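Hypothetical protein (Neisseria meningitidis Z2491, PDB 2F46) is a putative phosphatase, probably hydrolysing phosphate esters in the manner of nonclassical, eukaryotic-like phosphatases. Local coordinates at residues A62-K65 and Q66-E69. Sequence-based numbering, arbitrary orientation.
Sequences AQIK and QWLE
Gln-63 turns its first side-chain bond away from its own backbone N (chi1 -178°), then folds at chi2 and lays CG over the indole of Trp-67, which holds its own CG beside its backbone N (chi1 -72°), an orientation that turns the ring back toward Gln-63. The pair illustrates how residues one helical turn apart, i and i+4, can stack an aliphatic segment on an aromatic face. Gln-63 CG sits 3.7 Å from the centroid of the six-membered ring of Trp-67 in a CH-pi contact, nearly above the centre of that ring (14° off its normal) and thus toward the rim of the indole as a whole. At the edge of the ring the approach is of another kind: Ile-64 CD1 comes close to the indole plane and packs 3.8 Å from Trp-67 CE3. The other branch of this isoleucine serves the next residue, CG2 touching Leu-68 CD1 at 3.7 Å as the two chains lie side by side and point the same way. Ile-64 and Leu-68 are buried, both meeting Leu-30, and Leu-68 packs further on Phe-76 of strand 75-78 and on helix 35-41. On a more exposed flank, Lys-65 runs fully extended past Glu-69, its CE 3.3 Å from Glu-69 OE2; Lys-65 NZ stays 4.5 Å from that oxygen, too far for a salt bridge, though the opposite charges probably attract. Beneath the side chains run four successive backbone bonds from residue i+4 to i, among them Leu-68 N to Ile-64 O at 2.9 Å and Glu-69 N to Lys-65 O at 3.0 Å. This is the backbone bonding of an amphipathic alpha-helix, here the helical link of the beta-alpha-beta unit formed by strand 45-48, helix 61-68 and strand 75-78 in the phosphatase-like domain.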
ATOM      1  N   ALA A  62       4.285  15.070   1.448  1.00 12.69           N
ATOM      2  CA  ALA A  62       4.029  16.274   0.674  1.00 13.05           C
ATOM      3  C   ALA A  62       5.036  16.420  -0.471  1.00 13.54           C
ATOM      4  O   ALA A  62       4.696  16.915  -1.570  1.00 14.40           O
ATOM      5  CB  ALA A  62       4.094  17.469   1.574  1.00 15.19           C
ATOM      6  N   GLN A  63       6.253  15.990  -0.261  1.00 13.51           N
ATOM      7  CA  GLN A  63       7.281  16.105  -1.273  1.00 14.67           C
ATOM      8  C   GLN A  63       7.144  14.998  -2.336  1.00 18.28           C
ATOM      9  O   GLN A  63       7.378  15.213  -3.518  1.00 17.46           O
ATOM     10  CB  GLN A  63       8.681  16.067  -0.641  1.00 16.59           C
ATOM     11  CG  GLN A  63       9.852  16.229  -1.644  1.00 18.48           C
ATOM     12  CD  GLN A  63       9.667  17.462  -2.506  1.00 29.24           C
ATOM     13  OE1 GLN A  63       9.295  18.521  -2.007  1.00 40.40           O
ATOM     14  NE2 GLN A  63       9.888  17.326  -3.812  1.00 37.59           N
ATOM     15  N   ILE A  64       6.749  13.801  -1.919  1.00 14.37           N
ATOM     16  CA  ILE A  64       6.406  12.745  -2.859  1.00 12.03           C
ATOM     17  C   ILE A  64       5.270  13.222  -3.752  1.00 13.21           C
ATOM     18  O   ILE A  64       5.330  13.024  -4.984  1.00 13.48           O
ATOM     19  CB  ILE A  64       6.042  11.431  -2.105  1.00 15.14           C
ATOM     20  CG1 ILE A  64       7.269  10.830  -1.412  1.00 14.13           C
ATOM     21  CG2 ILE A  64       5.422  10.387  -3.039  1.00 16.28           C
ATOM     22  CD1 ILE A  64       8.398  10.441  -2.332  1.00 19.90           C
ATOM     23  N   LYS A  65       4.237  13.823  -3.172  1.00 12.42           N
ATOM     24  CA  LYS A  65       3.151  14.391  -3.930  1.00 12.93           C
ATOM     25  C   LYS A  65       3.645  15.412  -4.954  1.00 14.09           C
ATOM     26  O   LYS A  65       3.252  15.379  -6.123  1.00 14.61           O
ATOM     27  CB  LYS A  65       2.064  14.972  -3.003  1.00 12.62           C
ATOM     28  CG  LYS A  65       0.898  15.641  -3.718  1.00 16.27           C
ATOM     29  CD  LYS A  65      -0.216  15.956  -2.766  1.00 19.70           C
ATOM     30  CE  LYS A  65      -1.342  16.697  -3.465  1.00 20.86           C
ATOM     31  NZ  LYS A  65      -2.463  16.918  -2.492  1.00 28.38           N
ATOM     32  N   GLN A  66       4.502  16.336  -4.542  1.00 15.63           N
ATOM     33  CA  GLN A  66       5.066  17.325  -5.494  1.00 18.54           C
ATOM     34  C   GLN A  66       5.767  16.685  -6.665  1.00 19.12           C
ATOM     35  O   GLN A  66       5.592  17.122  -7.818  1.00 19.67           O
ATOM     36  CB  GLN A  66       6.093  18.198  -4.789  1.00 21.81           C
ATOM     37  CG  GLN A  66       5.542  19.348  -4.044  1.00 25.13           C
ATOM     38  CD  GLN A  66       6.619  20.421  -3.794  1.00 33.13           C
ATOM     39  OE1 GLN A  66       7.376  20.351  -2.819  1.00 38.13           O
ATOM     40  NE2 GLN A  66       6.677  21.406  -4.677  1.00 38.56           N
ATOM     41  N   TRP A  67       6.586  15.680  -6.406  1.00 17.04           N
ATOM     42  CA  TRP A  67       7.359  15.025  -7.462  1.00 18.98           C
ATOM     43  C   TRP A  67       6.423  14.252  -8.375  1.00 20.76           C
ATOM     44  O   TRP A  67       6.550  14.309  -9.607  1.00 22.68           O
ATOM     45  CB  TRP A  67       8.416  14.078  -6.889  1.00 20.02           C
ATOM     46  CG  TRP A  67       9.591  14.727  -6.237  1.00 22.32           C
ATOM     47  CD1 TRP A  67      10.170  15.918  -6.579  1.00 27.81           C
ATOM     48  CD2 TRP A  67      10.395  14.184  -5.175  1.00 22.96           C
ATOM     49  NE1 TRP A  67      11.254  16.162  -5.781  1.00 29.41           N
ATOM     50  CE2 TRP A  67      11.436  15.107  -4.927  1.00 25.51           C
ATOM     51  CE3 TRP A  67      10.352  13.000  -4.432  1.00 22.00           C
ATOM     52  CZ2 TRP A  67      12.389  14.914  -3.918  1.00 25.79           C
ATOM     53  CZ3 TRP A  67      11.305  12.803  -3.434  1.00 24.70           C
ATOM     54  CH2 TRP A  67      12.308  13.764  -3.183  1.00 22.72           C
ATOM     55  N   LEU A  68       5.436  13.573  -7.807  1.00 18.37           N
ATOM     56  CA  LEU A  68       4.627  12.652  -8.603  1.00 17.32           C
ATOM     57  C   LEU A  68       3.407  13.264  -9.311  1.00 21.89           C
ATOM     58  O   LEU A  68       2.848  12.639 -10.210  1.00 21.25           O
ATOM     59  CB  LEU A  68       4.252  11.406  -7.786  1.00 15.99           C
ATOM     60  CG  LEU A  68       5.411  10.602  -7.254  1.00 21.04           C
ATOM     61  CD1 LEU A  68       4.884   9.372  -6.524  1.00 25.50           C
ATOM     62  CD2 LEU A  68       6.360  10.188  -8.359  1.00 22.83           C
ATOM     63  N   GLU A  69       3.004  14.466  -8.940  1.00 22.18           N
ATOM     64  CA  GLU A  69       1.977  15.189  -9.689  1.00 26.55           C
ATOM     65  C   GLU A  69       2.454  15.458 -11.123  1.00 30.15           C
ATOM     66  O   GLU A  69       1.650  15.654 -12.020  1.00 33.21           O
ATOM     67  CB  GLU A  69       1.654  16.524  -9.024  1.00 26.85           C
ATOM     68  CG  GLU A  69       0.737  16.401  -7.830  1.00 28.41           C
ATOM     69  CD  GLU A  69       0.611  17.697  -7.060  1.00 35.58           C
ATOM     70  OE1 GLU A  69       1.536  18.537  -7.148  1.00 38.11           O
ATOM     71  OE2 GLU A  69      -0.410  17.872  -6.366  1.00 39.47           O
TER